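Local coordinates for protein type II secretion ATPase XpsE (Xanthomonas campestris, PDB 2D28) that is a type II secretion ATPase, represented here by its N-terminal domain, with a helical part and a region of the MshEN family, at residues Leu48-Glu51 with Arg52-Ala55; Gln3-Ala6 with Glu7-Ile10; Arg19-Asp22 with Thr23-Val26; Gly135-Ser138 with Glu139-Leu143; Leu88-Leu91 with Lys92-Leu96. The protein carries 1 engineered substitution. All coordinates share one frame; numbering follows the deposited sequence.

Interaction 1: residues Leu48-Glu51 with Arg52-Ala55; sequences LVSE and RDHA
The Asp53 carboxylate lies with one face under the hydroxyl of Ser50. Ser50 OG sits 3.4 Å from Asp53 CG, well off the carboxylate plane. Asp53 OD2 accepts a hydrogen bond from a water, which in turn accepts from Ser50 N at 2.9 Å. The other flat group, the His54 imidazole, leads away from Leu48-Glu51. The part of this side chain that joins the contact is CB, close to Ser50 O and Val49 CG1. Its NE2 bonds to Asp112.

Ser50 is the N-cap of helix 51-62. Its OG accepts from Asp53 N at 3.0 Å, with an N-H...O angle of 160°. The torsion matters here: chi1 of 75° sets OG between the backbone N and the carbonyl carbon, facing the first turn. In a capping box the third helical residue would bond straight back to the N-cap amide. Here the hydroxyl holds Asp53 N, while the water ties the Asp53 carboxylate back to Ser50 N. Behind the cap, His54 N bonds to Ser50 O at 2.8 Å and Ala55 N to Glu51 O at 3.0 Å.

The apolar part is small. Val49 CG1 rests 4.1 Å from His54 CB, and the two side chains cross obliquely. The Glu51 carboxylate leaves this turn, and OE2 bonds to Ser138 OG of helix 137-147.

The turn joins helix 39-45 to helix 51-62. Val49 packs on Leu43 and Leu20, while Glu51 and His54 meet Arg137 of helix 137-147.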
loop_
_atom_site.group_PDB
_atom_site.type_symbol
_atom_site.label_atom_id
_atom_site.label_comp_id
_atom_site.label_asym_id
_atom_site.label_seq_id
_atom_site.Cartn_x
_atom_site.Cartn_y
_atom_site.Cartn_z
ATOM N N LEU A 48 5.583 -15.880 -0.202
ATOM C CA LEU A 48 5.291 -16.374 -1.536
ATOM C C LEU A 48 5.194 -15.308 -2.612
ATOM O O LEU A 48 5.061 -15.659 -3.807
ATOM C CB LEU A 48 3.993 -17.199 -1.519
ATOM C CG LEU A 48 3.893 -18.252 -0.384
ATOM C CD1 LEU A 48 2.506 -18.908 -0.398
ATOM C CD2 LEU A 48 4.985 -19.296 -0.421
ATOM N N VAL A 49 5.070 -14.044 -2.209
ATOM C CA VAL A 49 5.068 -12.914 -3.164
ATOM C C VAL A 49 6.014 -11.906 -2.567
ATOM O O VAL A 49 5.885 -11.525 -1.415
ATOM C CB VAL A 49 3.642 -12.303 -3.342
ATOM C CG1 VAL A 49 3.634 -11.000 -4.131
ATOM C CG2 VAL A 49 2.792 -13.317 -4.000
ATOM N N SER A 50 7.011 -11.488 -3.321
ATOM C CA SER A 50 7.918 -10.434 -2.838
ATOM C C SER A 50 7.228 -9.075 -2.687
ATOM O O SER A 50 6.234 -8.786 -3.380
ATOM C CB SER A 50 9.137 -10.274 -3.769
ATOM O OG SER A 50 8.800 -9.596 -4.990
ATOM N N GLU A 51 7.765 -8.247 -1.780
ATOM C CA GLU A 51 7.265 -6.886 -1.646
ATOM C C GLU A 51 7.319 -6.124 -2.928
ATOM O O GLU A 51 6.377 -5.407 -3.275
ATOM C CB GLU A 51 8.067 -6.122 -0.596
ATOM C CG GLU A 51 7.752 -6.577 0.811
ATOM C CD GLU A 51 8.297 -5.595 1.881
ATOM O OE1 GLU A 51 8.867 -4.526 1.509
ATOM O OE2 GLU A 51 8.125 -5.901 3.102
ATOM N N ARG A 52 8.405 -6.291 -3.698
ATOM C CA ARG A 52 8.491 -5.653 -4.979
ATOM C C ARG A 52 7.387 -6.045 -5.971
ATOM O O ARG A 52 6.774 -5.173 -6.603
ATOM C CB ARG A 52 9.875 -5.834 -5.609
ATOM C CG ARG A 52 9.975 -5.125 -6.949
ATOM C CD ARG A 52 11.424 -4.947 -7.478
ATOM N NE ARG A 52 12.093 -4.051 -6.573
ATOM C CZ ARG A 52 11.966 -2.719 -6.608
ATOM N NH1 ARG A 52 12.576 -2.012 -5.704
ATOM N NH2 ARG A 52 11.233 -2.102 -7.500
ATOM N N ASP A 53 7.108 -7.338 -6.087
ATOM C CA ASP A 53 6.113 -7.832 -7.015
ATOM C C ASP A 53 4.702 -7.495 -6.520
ATOM O O ASP A 53 3.825 -7.273 -7.347
ATOM C CB ASP A 53 6.178 -9.334 -7.162
ATOM C CG ASP A 53 7.346 -9.810 -8.070
ATOM O OD1 ASP A 53 7.813 -9.048 -8.908
ATOM O OD2 ASP A 53 7.825 -10.948 -7.938
ATOM N N HIS A 54 4.512 -7.465 -5.204
ATOM C CA HIS A 54 3.261 -6.956 -4.630
ATOM C C HIS A 54 3.013 -5.514 -5.087
ATOM O O HIS A 54 1.972 -5.209 -5.750
ATOM C CB HIS A 54 3.217 -7.094 -3.109
ATOM C CG HIS A 54 1.982 -6.475 -2.514
ATOM N ND1 HIS A 54 0.989 -5.941 -3.296
ATOM C CD2 HIS A 54 1.568 -6.303 -1.250
ATOM C CE1 HIS A 54 0.029 -5.454 -2.528
ATOM N NE2 HIS A 54 0.376 -5.618 -1.282
ATOM N N ALA A 55 3.950 -4.628 -4.786
ATOM C CA ALA A 55 3.879 -3.204 -5.189
ATOM C C ALA A 55 3.666 -3.056 -6.692
ATOM O O ALA A 55 2.766 -2.302 -7.186
ATOM C CB ALA A 55 5.164 -2.439 -4.762
HETATM O O HOH W 1 6.930 -12.546 -6.000
#

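Interaction 2: residues Gln3-Ala6 with Glu7-Ile10; sequences QRSA and ETRI
An N-cap made by Ser5 starts helix 6-16, and Arg4 and Arg9 flank it. Ser5 OG accepts from Thr8 N at 3.0 Å, with an N-H...O angle of 163°. Thr8 OG1 lies beside the same hydroxyl, also 3.0 Å from Ser5 OG. Arg9 N bonds to Ser5 O at 3.1 Å, and Ile10 N to Ala6 O.

Arg4 and Arg9 occupy the positions just before the cap and four residues into the helix. In a hydrophobic staple these would be apolar side chains. Here the stems do the packing. Arg9 CG lies over one face of the Arg4 guanidinium, 3.9 Å from Arg4 NE, and the chains cross at about a right angle. The bend of Arg4 at chi3 (-74°) brings that flat group over Arg9. A water bridges the Arg4 carbonyl and the Arg9 guanidinium: it donates to Arg4 O and accepts from Arg9 NH2, each at 2.8 Å.

Ile10 turns inward onto Thr57, Cys58 and Val61 of helix 51-62.

The charged ends of the two arginines stay apart, with Arg4 NH2 5.1 Å from Arg9 NE. Glu12 forms a salt bridge with Arg4 NH1, which probably eases the like charges.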
loop_
_atom_site.group_PDB
_atom_site.type_symbol
_atom_site.label_atom_id
_atom_site.label_comp_id
_atom_site.label_asym_id
_atom_site.label_seq_id
_atom_site.Cartn_x
_atom_site.Cartn_y
_atom_site.Cartn_z
ATOM N N GLN A 3 -17.188 -5.491 -11.783
ATOM C CA GLN A 3 -16.778 -6.706 -12.555
ATOM C C GLN A 3 -15.965 -7.716 -11.702
ATOM O O GLN A 3 -16.441 -8.843 -11.491
ATOM C CB GLN A 3 -16.089 -6.379 -13.909
ATOM C CG GLN A 3 -16.881 -6.703 -15.162
ATOM C CD GLN A 3 -18.347 -6.264 -15.083
ATOM O OE1 GLN A 3 -19.226 -7.109 -15.076
ATOM N NE2 GLN A 3 -18.601 -4.949 -14.996
ATOM N N ARG A 4 -14.776 -7.331 -11.219
ATOM C CA ARG A 4 -14.024 -8.142 -10.240
ATOM C C ARG A 4 -13.325 -7.252 -9.167
ATOM O O ARG A 4 -13.066 -6.074 -9.449
ATOM C CB ARG A 4 -12.968 -8.903 -10.977
ATOM C CG ARG A 4 -13.520 -9.678 -12.148
ATOM C CD ARG A 4 -12.497 -10.480 -12.770
ATOM N NE ARG A 4 -11.578 -9.660 -13.537
ATOM C CZ ARG A 4 -10.461 -10.169 -14.020
ATOM N NH1 ARG A 4 -10.220 -11.453 -13.785
ATOM N NH2 ARG A 4 -9.601 -9.446 -14.739
ATOM N N SER A 5 -13.058 -7.799 -7.965
ATOM C CA SER A 5 -12.350 -7.028 -6.888
ATOM C C SER A 5 -10.920 -6.645 -7.323
ATOM O O SER A 5 -10.367 -7.346 -8.133
ATOM C CB SER A 5 -12.391 -7.782 -5.514
ATOM O OG SER A 5 -11.260 -8.577 -5.295
ATOM N N ALA A 6 -10.364 -5.543 -6.795
ATOM C CA ALA A 6 -8.971 -5.109 -7.042
ATOM C C ALA A 6 -8.019 -6.236 -6.550
ATOM O O ALA A 6 -7.131 -6.671 -7.261
ATOM C CB ALA A 6 -8.673 -3.818 -6.329
ATOM N N GLU A 7 -8.275 -6.780 -5.360
ATOM C CA GLU A 7 -7.488 -7.927 -4.882
ATOM C C GLU A 7 -7.480 -9.147 -5.822
ATOM O O GLU A 7 -6.412 -9.744 -6.057
ATOM C CB GLU A 7 -7.964 -8.368 -3.479
ATOM C CG GLU A 7 -7.164 -9.526 -2.928
ATOM C CD GLU A 7 -7.825 -10.143 -1.696
ATOM O OE1 GLU A 7 -7.676 -9.512 -0.627
ATOM O OE2 GLU A 7 -8.473 -11.228 -1.832
ATOM N N THR A 8 -8.647 -9.519 -6.338
ATOM C CA THR A 8 -8.772 -10.609 -7.298
ATOM C C THR A 8 -7.987 -10.340 -8.605
ATOM O O THR A 8 -7.322 -11.227 -9.111
ATOM C CB THR A 8 -10.232 -10.858 -7.597
ATOM O OG1 THR A 8 -10.883 -11.322 -6.405
ATOM C CG2 THR A 8 -10.453 -12.011 -8.611
ATOM N N ARG A 9 -8.010 -9.099 -9.079
ATOM C CA ARG A 9 -7.370 -8.772 -10.342
ATOM C C ARG A 9 -5.877 -8.786 -10.095
ATOM O O ARG A 9 -5.087 -9.092 -10.978
ATOM C CB ARG A 9 -7.834 -7.380 -10.816
ATOM C CG ARG A 9 -9.293 -7.337 -11.308
ATOM C CD ARG A 9 -9.393 -6.365 -12.578
ATOM N NE ARG A 9 -9.543 -5.152 -11.949
ATOM C CZ ARG A 9 -9.078 -3.938 -12.140
ATOM N NH1 ARG A 9 -8.464 -3.393 -13.186
ATOM N NH2 ARG A 9 -9.391 -3.182 -11.120
ATOM N N ILE A 10 -5.464 -8.375 -8.901
ATOM C CA ILE A 10 -4.038 -8.359 -8.536
ATOM C C ILE A 10 -3.496 -9.827 -8.414
ATOM O O ILE A 10 -2.432 -10.137 -8.929
ATOM C CB ILE A 10 -3.768 -7.534 -7.245
ATOM C CG1 ILE A 10 -3.967 -6.064 -7.545
ATOM C CG2 ILE A 10 -2.364 -7.736 -6.770
ATOM C CD1 ILE A 10 -4.149 -5.127 -6.377
HETATM O O HOH W 2 -11.546 -3.780 -9.406
#

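Interaction 3: residues Arg19-Asp22 with Thr23-Val26; sequences RLKD and TDLV. Engineered in segment 23-26: Val26 (natural residue Leu).
Leu20 CD2 rests on Leu25 CB at 4.0 Å, an apolar contact in which the two side chains cross at about a right angle. Leu20 has CG opposite its backbone N (chi1 171°), which carries the methyl ends toward the helix. Both leucines also meet helix 6-16: Leu20 packs on Leu14, and Leu25 on Val11 and Leu15. Leu20 touches Val49 too.

The charged contact is loose. Lys21 bends at chi3 and chi4, and its stem runs past the Asp24 carboxylate, with Lys21 CG 3.8 Å from Asp24 OD2. The salt bridge between Lys21 NZ and Asp24 OD2 is long, at 3.9 Å. The same oxygen has a closer partner in a water that donates to it at 2.7 Å and accepts from Lys21 N.

This is the start of helix 22-27, with Lys21 at the N-cap. The Leu20-Leu25 pair is a hydrophobic staple: one residue precedes the cap and the other is the fourth of the helix. Through the water, Asp24 makes an indirect version of the return link of a capping box.

The backbone bonds are two. Leu25 N donates to Lys21 O and Val26 N to Asp22 O, each at 3.0 Å.

The remaining contacts are on the exposed side. Val26, an engineered residue in place of leucine, sets CG1 close to Asp22 O. Thr23 CG2 lies 3.9 Å from Asp22 OD1.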
loop_
_atom_site.group_PDB
_atom_site.type_symbol
_atom_site.label_atom_id
_atom_site.label_comp_id
_atom_site.label_asym_id
_atom_site.label_seq_id
_atom_site.Cartn_x
_atom_site.Cartn_y
_atom_site.Cartn_z
ATOM N N ARG A 19 4.743 -14.083 -11.020
ATOM C CA ARG A 19 5.277 -13.560 -9.751
ATOM C C ARG A 19 4.743 -14.328 -8.554
ATOM O O ARG A 19 5.015 -13.971 -7.396
ATOM C CB ARG A 19 4.868 -12.094 -9.626
ATOM C CG ARG A 19 5.357 -11.201 -10.771
ATOM C CD ARG A 19 4.759 -9.786 -10.805
ATOM N NE ARG A 19 5.139 -9.072 -12.020
ATOM C CZ ARG A 19 4.483 -8.012 -12.517
ATOM N NH1 ARG A 19 3.387 -7.577 -11.984
ATOM N NH2 ARG A 19 4.887 -7.434 -13.593
ATOM N N LEU A 20 3.901 -15.328 -8.856
ATOM C CA LEU A 20 3.232 -16.176 -7.867
ATOM C C LEU A 20 2.976 -17.537 -8.544
ATOM O O LEU A 20 2.469 -17.575 -9.673
ATOM C CB LEU A 20 1.886 -15.573 -7.463
ATOM C CG LEU A 20 0.939 -16.445 -6.575
ATOM C CD1 LEU A 20 1.538 -16.643 -5.225
ATOM C CD2 LEU A 20 -0.420 -15.782 -6.418
ATOM N N LYS A 21 3.290 -18.626 -7.853
ATOM C CA LYS A 21 3.045 -19.981 -8.360
ATOM C C LYS A 21 1.695 -20.454 -7.952
ATOM O O LYS A 21 1.251 -20.219 -6.808
ATOM C CB LYS A 21 4.031 -21.001 -7.747
ATOM C CG LYS A 21 5.475 -20.636 -7.806
ATOM C CD LYS A 21 6.303 -21.891 -7.469
ATOM C CE LYS A 21 7.598 -21.588 -6.744
ATOM N NZ LYS A 21 7.838 -22.576 -5.633
ATOM N N ASP A 22 1.050 -21.203 -8.843
ATOM C CA ASP A 22 -0.308 -21.596 -8.599
ATOM C C ASP A 22 -0.369 -22.580 -7.444
ATOM O O ASP A 22 -1.367 -22.600 -6.714
ATOM C CB ASP A 22 -0.979 -22.134 -9.868
ATOM C CG ASP A 22 -0.556 -23.524 -10.224
ATOM O OD1 ASP A 22 0.674 -23.815 -10.276
ATOM O OD2 ASP A 22 -1.435 -24.393 -10.486
ATOM N N THR A 23 0.708 -23.348 -7.245
ATOM C CA THR A 23 0.772 -24.270 -6.094
ATOM C C THR A 23 0.815 -23.519 -4.796
ATOM O O THR A 23 0.113 -23.849 -3.857
ATOM C CB THR A 23 1.963 -25.251 -6.187
ATOM O OG1 THR A 23 3.191 -24.538 -6.412
ATOM C CG2 THR A 23 1.801 -26.155 -7.381
ATOM N N ASP A 24 1.623 -22.471 -4.742
ATOM C CA ASP A 24 1.654 -21.618 -3.572
ATOM C C ASP A 24 0.313 -20.930 -3.265
ATOM O O ASP A 24 -0.081 -20.725 -2.079
ATOM C CB ASP A 24 2.714 -20.537 -3.738
ATOM C CG ASP A 24 4.136 -21.074 -3.693
ATOM O OD1 ASP A 24 4.347 -22.261 -3.338
ATOM O OD2 ASP A 24 5.102 -20.361 -4.033
ATOM N N LEU A 25 -0.376 -20.518 -4.316
ATOM C CA LEU A 25 -1.612 -19.789 -4.137
ATOM C C LEU A 25 -2.629 -20.733 -3.567
ATOM O O LEU A 25 -3.358 -20.340 -2.701
ATOM C CB LEU A 25 -2.128 -19.220 -5.452
ATOM C CG LEU A 25 -3.531 -18.633 -5.392
ATOM C CD1 LEU A 25 -3.667 -17.547 -4.275
ATOM C CD2 LEU A 25 -3.889 -18.071 -6.795
ATOM N N VAL A 26 -2.686 -21.968 -4.072
ATOM C CA VAL A 26 -3.665 -22.949 -3.553
ATOM C C VAL A 26 -3.407 -23.267 -2.075
ATOM O O VAL A 26 -4.333 -23.351 -1.290
ATOM C CB VAL A 26 -3.810 -24.250 -4.443
ATOM C CG1 VAL A 26 -2.479 -24.814 -4.886
ATOM C CG2 VAL A 26 -4.648 -25.348 -3.707
HETATM O O HOH W 3 4.882 -17.883 -5.125
#

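Interaction 4: residues Gly135-Ser138 with Glu139-Leu143; sequences GLRS and EIDDL
Ile140 packs back on Gly135 and Leu136 where helix 137-147 begins, with Leu136 at the N-cap. This is the tight side. Ile140 CG1 lies 3.4 Å from Leu136 O. The CD1 methyl of Ile140 lies against the Gly135 backbone, 3.7 Å from Gly135 O. Ile140 N bonds to Leu136 O at 3.0 Å, and its side chain is buried against Trp109 of strand 105-110. Gly135 itself pairs by backbone with Ile110, so the helix follows directly on the sheet.

The Leu136-Glu139 pair is polar at one end. The two side chains run alongside each other, and Leu136 CD2 touches Glu139 OE2 at 3.5 Å. A water accepts from Leu136 N and lies by Glu139 OE1. It is placed between the N-cap amide and the third helical residue, probably bridging them.

Arg137 and Asp141 also point the same way, but Arg137 NE stays 6.3 Å from Asp141 OD2, so no salt bridge forms. Each has another partner: Arg137 pairs with Asp112, and Asp141 OD1 bonds to His95 ND1. A water donates to Asp141 OD2 at 2.8 Å.

The solvent side lies at Ser138 and Asp142, of which Asp142 is the exposed one. Ser138 OG bonds to Glu51. Asp142 N bonds to Ser138 O at 2.9 Å, approaching from above the carbonyl plane, 36° out of it.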
loop_
_atom_site.group_PDB
_atom_site.type_symbol
_atom_site.label_atom_id
_atom_site.label_comp_id
_atom_site.label_asym_id
_atom_site.label_seq_id
_atom_site.Cartn_x
_atom_site.Cartn_y
_atom_site.Cartn_z
ATOM N N GLY A 135 4.182 2.132 -2.804
ATOM C CA GLY A 135 5.539 1.898 -2.308
ATOM C C GLY A 135 5.669 0.512 -1.695
ATOM O O GLY A 135 4.697 -0.157 -1.298
ATOM N N LEU A 136 6.900 0.018 -1.717
ATOM C CA LEU A 136 7.233 -1.256 -1.156
ATOM C C LEU A 136 7.031 -1.085 0.407
ATOM O O LEU A 136 7.324 -0.021 1.026
ATOM C CB LEU A 136 8.682 -1.687 -1.489
ATOM C CG LEU A 136 8.946 -2.457 -2.805
ATOM C CD1 LEU A 136 8.747 -1.554 -4.019
ATOM C CD2 LEU A 136 10.417 -2.958 -2.730
ATOM N N ARG A 137 6.373 -2.083 0.942
ATOM C CA ARG A 137 5.938 -2.104 2.312
ATOM C C ARG A 137 7.055 -1.673 3.274
ATOM O O ARG A 137 6.844 -0.832 4.154
ATOM C CB ARG A 137 5.433 -3.495 2.672
ATOM C CG ARG A 137 4.659 -3.565 4.061
ATOM C CD ARG A 137 4.106 -4.976 4.387
ATOM N NE ARG A 137 3.345 -5.399 3.217
ATOM C CZ ARG A 137 2.123 -4.988 2.935
ATOM N NH1 ARG A 137 1.633 -5.307 1.770
ATOM N NH2 ARG A 137 1.391 -4.298 3.825
ATOM N N SER A 138 8.229 -2.276 3.146
ATOM C CA SER A 138 9.271 -2.041 4.136
ATOM C C SER A 138 9.863 -0.688 3.944
ATOM O O SER A 138 10.444 -0.096 4.893
ATOM C CB SER A 138 10.376 -3.108 3.974
ATOM O OG SER A 138 9.773 -4.338 4.376
ATOM N N GLU A 139 9.840 -0.183 2.702
ATOM C CA GLU A 139 10.327 1.168 2.449
ATOM C C GLU A 139 9.452 2.226 3.120
ATOM O O GLU A 139 9.951 3.234 3.627
ATOM C CB GLU A 139 10.437 1.447 0.946
ATOM C CG GLU A 139 11.503 0.569 0.308
ATOM C CD GLU A 139 11.660 0.785 -1.196
ATOM O OE1 GLU A 139 11.203 1.791 -1.715
ATOM O OE2 GLU A 139 12.281 -0.092 -1.795
ATOM N N ILE A 140 8.145 2.033 3.042
ATOM C CA ILE A 140 7.175 2.870 3.760
ATOM C C ILE A 140 7.414 2.762 5.274
ATOM O O ILE A 140 7.460 3.788 5.974
ATOM C CB ILE A 140 5.730 2.452 3.401
ATOM C CG1 ILE A 140 5.469 2.736 1.937
ATOM C CG2 ILE A 140 4.720 3.178 4.292
ATOM C CD1 ILE A 140 4.148 2.291 1.430
ATOM N N ASP A 141 7.546 1.538 5.783
ATOM C CA ASP A 141 7.789 1.369 7.235
ATOM C C ASP A 141 9.036 2.105 7.711
ATOM O O ASP A 141 9.000 2.780 8.719
ATOM C CB ASP A 141 7.941 -0.089 7.555
ATOM C CG ASP A 141 6.658 -0.823 7.382
ATOM O OD1 ASP A 141 5.550 -0.216 7.288
ATOM O OD2 ASP A 141 6.685 -2.029 7.297
ATOM N N ASP A 142 10.089 2.023 6.901
ATOM C CA ASP A 142 11.370 2.647 7.192
ATOM C C ASP A 142 11.221 4.153 7.238
ATOM O O ASP A 142 11.671 4.815 8.173
ATOM C CB ASP A 142 12.389 2.269 6.108
ATOM C CG ASP A 142 12.967 0.879 6.280
ATOM O OD1 ASP A 142 12.686 0.148 7.241
ATOM O OD2 ASP A 142 13.698 0.412 5.429
ATOM N N LEU A 143 10.518 4.730 6.266
ATOM C CA LEU A 143 10.297 6.167 6.231
ATOM C C LEU A 143 9.462 6.605 7.435
ATOM O O LEU A 143 9.745 7.674 8.062
ATOM C CB LEU A 143 9.556 6.626 4.964
ATOM C CG LEU A 143 9.354 8.135 4.886
ATOM C CD1 LEU A 143 10.632 8.747 4.426
ATOM C CD2 LEU A 143 8.238 8.473 3.967
HETATM O O HOH W 4 8.870 1.796 -3.088
HETATM O O HOH W 5 9.135 -3.331 7.621
#

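Interaction 5: residues Leu88-Leu91 with Lys92-Leu96; sequences LRFL and KQFHL
The backbone runs as helix through Phe90 O to Phe94 N (2.9 Å), then breaks at His95, whose phi turns positive (57°). Leu96 N bonds back to Leu91 O at 3.2 Å, on a lone pair in the carbonyl plane. His95 N makes a weak bond to the same oxygen.

Phe94 CD2 sits over the centre of the Phe90 ring. The two rings are oblique, with planes at 34° and centroids 4.5 Å apart. Leu96 CD1 approaches Phe90 at the ring edge, 3.9 Å from CE2.

The bond from Leu96 N to Leu91 O has the six-to-one pattern of a Schellman-type C-cap, ending helix 88-94. Its usual apolar contact is present too: Leu91 CD2 meets Leu96 CD1 at 3.9 Å, and the two side chains cross at about a right angle. The chain then enters strand 96-102.

On the exposed side Arg89 bends at chi3 (61°) and runs beside Gln93. Arg89 NH1 donates to Gln93 OE1 at 2.6 Å, and NH2 adds a weak bond to that oxygen, which lies in the guanidinium plane. On the face toward helix 137-147, Lys92 CE rests on Leu88 CG, and Lys92 NZ forms a salt bridge with Glu145.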
loop_
_atom_site.group_PDB
_atom_site.type_symbol
_atom_site.label_atom_id
_atom_site.label_comp_id
_atom_site.label_asym_id
_atom_site.label_seq_id
_atom_site.Cartn_x
_atom_site.Cartn_y
_atom_site.Cartn_z
ATOM N N LEU A 88 0.567 7.991 14.654
ATOM C CA LEU A 88 1.745 7.218 14.235
ATOM C C LEU A 88 1.418 5.753 14.154
ATOM O O LEU A 88 1.762 5.091 13.196
ATOM C CB LEU A 88 2.931 7.499 15.146
ATOM C CG LEU A 88 4.197 6.667 14.860
ATOM C CD1 LEU A 88 4.744 6.980 13.435
ATOM C CD2 LEU A 88 5.246 6.930 15.925
ATOM N N ARG A 89 0.643 5.251 15.149
ATOM C CA ARG A 89 0.234 3.870 15.174
ATOM C C ARG A 89 -0.555 3.468 13.916
ATOM O O ARG A 89 -0.345 2.438 13.390
ATOM C CB ARG A 89 -0.672 3.599 16.408
ATOM C CG ARG A 89 -1.011 2.116 16.624
ATOM C CD ARG A 89 -2.331 1.893 17.332
ATOM N NE ARG A 89 -3.399 2.456 16.506
ATOM C CZ ARG A 89 -4.020 1.827 15.533
ATOM N NH1 ARG A 89 -3.741 0.556 15.277
ATOM N NH2 ARG A 89 -4.951 2.477 14.800
ATOM N N PHE A 90 -1.533 4.266 13.538
ATOM C CA PHE A 90 -2.338 4.046 12.340
ATOM C C PHE A 90 -1.414 3.895 11.112
ATOM O O PHE A 90 -1.555 2.983 10.327
ATOM C CB PHE A 90 -3.294 5.252 12.130
ATOM C CG PHE A 90 -4.188 5.107 10.973
ATOM C CD1 PHE A 90 -5.529 4.684 11.134
ATOM C CD2 PHE A 90 -3.742 5.403 9.686
ATOM C CE1 PHE A 90 -6.373 4.531 10.040
ATOM C CE2 PHE A 90 -4.595 5.226 8.555
ATOM C CZ PHE A 90 -5.905 4.770 8.742
ATOM N N LEU A 91 -0.507 4.835 10.925
ATOM C CA LEU A 91 0.487 4.703 9.824
ATOM C C LEU A 91 1.182 3.349 9.786
ATOM O O LEU A 91 1.268 2.685 8.712
ATOM C CB LEU A 91 1.511 5.832 9.901
ATOM C CG LEU A 91 0.966 7.254 9.894
ATOM C CD1 LEU A 91 2.154 8.223 9.869
ATOM C CD2 LEU A 91 -0.024 7.540 8.807
ATOM N N LYS A 92 1.658 2.918 10.962
ATOM C CA LYS A 92 2.339 1.640 11.081
ATOM C C LYS A 92 1.424 0.462 10.848
ATOM O O LYS A 92 1.800 -0.473 10.124
ATOM C CB LYS A 92 3.128 1.499 12.384
ATOM C CG LYS A 92 4.173 2.489 12.591
ATOM C CD LYS A 92 4.892 2.303 13.996
ATOM C CE LYS A 92 5.842 3.381 14.170
ATOM N NZ LYS A 92 7.242 2.905 14.418
ATOM N N GLN A 93 0.221 0.466 11.407
ATOM C CA GLN A 93 -0.686 -0.628 11.186
ATOM C C GLN A 93 -1.084 -0.768 9.728
ATOM O O GLN A 93 -1.235 -1.891 9.225
ATOM C CB GLN A 93 -2.005 -0.411 11.992
ATOM C CG GLN A 93 -2.975 -1.458 11.742
ATOM C CD GLN A 93 -4.410 -1.129 12.198
ATOM O OE1 GLN A 93 -4.628 -0.192 12.965
ATOM N NE2 GLN A 93 -5.362 -1.906 11.734
ATOM N N PHE A 94 -1.345 0.355 9.063
ATOM C CA PHE A 94 -1.867 0.266 7.671
ATOM C C PHE A 94 -0.753 0.315 6.602
ATOM O O PHE A 94 -1.041 0.106 5.355
ATOM C CB PHE A 94 -2.925 1.351 7.481
ATOM C CG PHE A 94 -4.234 1.014 8.182
ATOM C CD1 PHE A 94 -5.133 0.062 7.622
ATOM C CD2 PHE A 94 -4.504 1.537 9.412
ATOM C CE1 PHE A 94 -6.310 -0.259 8.306
ATOM C CE2 PHE A 94 -5.678 1.156 10.123
ATOM C CZ PHE A 94 -6.574 0.276 9.541
ATOM N N HIS A 95 0.471 0.636 7.058
ATOM C CA HIS A 95 1.681 0.764 6.214
ATOM C C HIS A 95 1.432 1.788 5.143
ATOM O O HIS A 95 1.411 1.485 3.936
ATOM C CB HIS A 95 2.077 -0.567 5.557
ATOM C CG HIS A 95 2.242 -1.695 6.527
ATOM N ND1 HIS A 95 3.403 -1.905 7.246
ATOM C CD2 HIS A 95 1.324 -2.562 7.023
ATOM C CE1 HIS A 95 3.209 -2.928 8.082
ATOM N NE2 HIS A 95 1.960 -3.343 7.954
ATOM N N LEU A 96 1.148 3.020 5.550
ATOM C CA LEU A 96 0.979 4.085 4.569
ATOM C C LEU A 96 1.463 5.364 5.301
ATOM O O LEU A 96 1.612 5.369 6.532
ATOM C CB LEU A 96 -0.475 4.214 4.195
ATOM C CG LEU A 96 -1.555 4.200 5.259
ATOM C CD1 LEU A 96 -1.713 5.560 5.899
ATOM C CD2 LEU A 96 -2.917 3.828 4.658
#

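Overall arrangement
Interactions 1 to 4 lie at the starts of helices, while interaction 5 ends one. Interaction 1 lies between interactions 3 and 4 and touches both. It meets interaction 3, with centres 12 Å apart, where Val49 CG2 approaches Leu20 CD1 at 3.8 Å. It meets interaction 4, at 13 Å between centres, through Glu51 OE2 and Ser138 OG, 2.6 Å apart in a probable hydrogen bond. Interactions 4 and 5 are 11 Å apart by centres and are joined by Asp141 OD1 and His95 ND1. A continuous chain of contacts thus runs 3, 1, 4, 5. Interaction 2 stands aside, its nearest atoms about 5 Å from interaction 1, on the opposite side of the chain's centre from interactions 4 and 5.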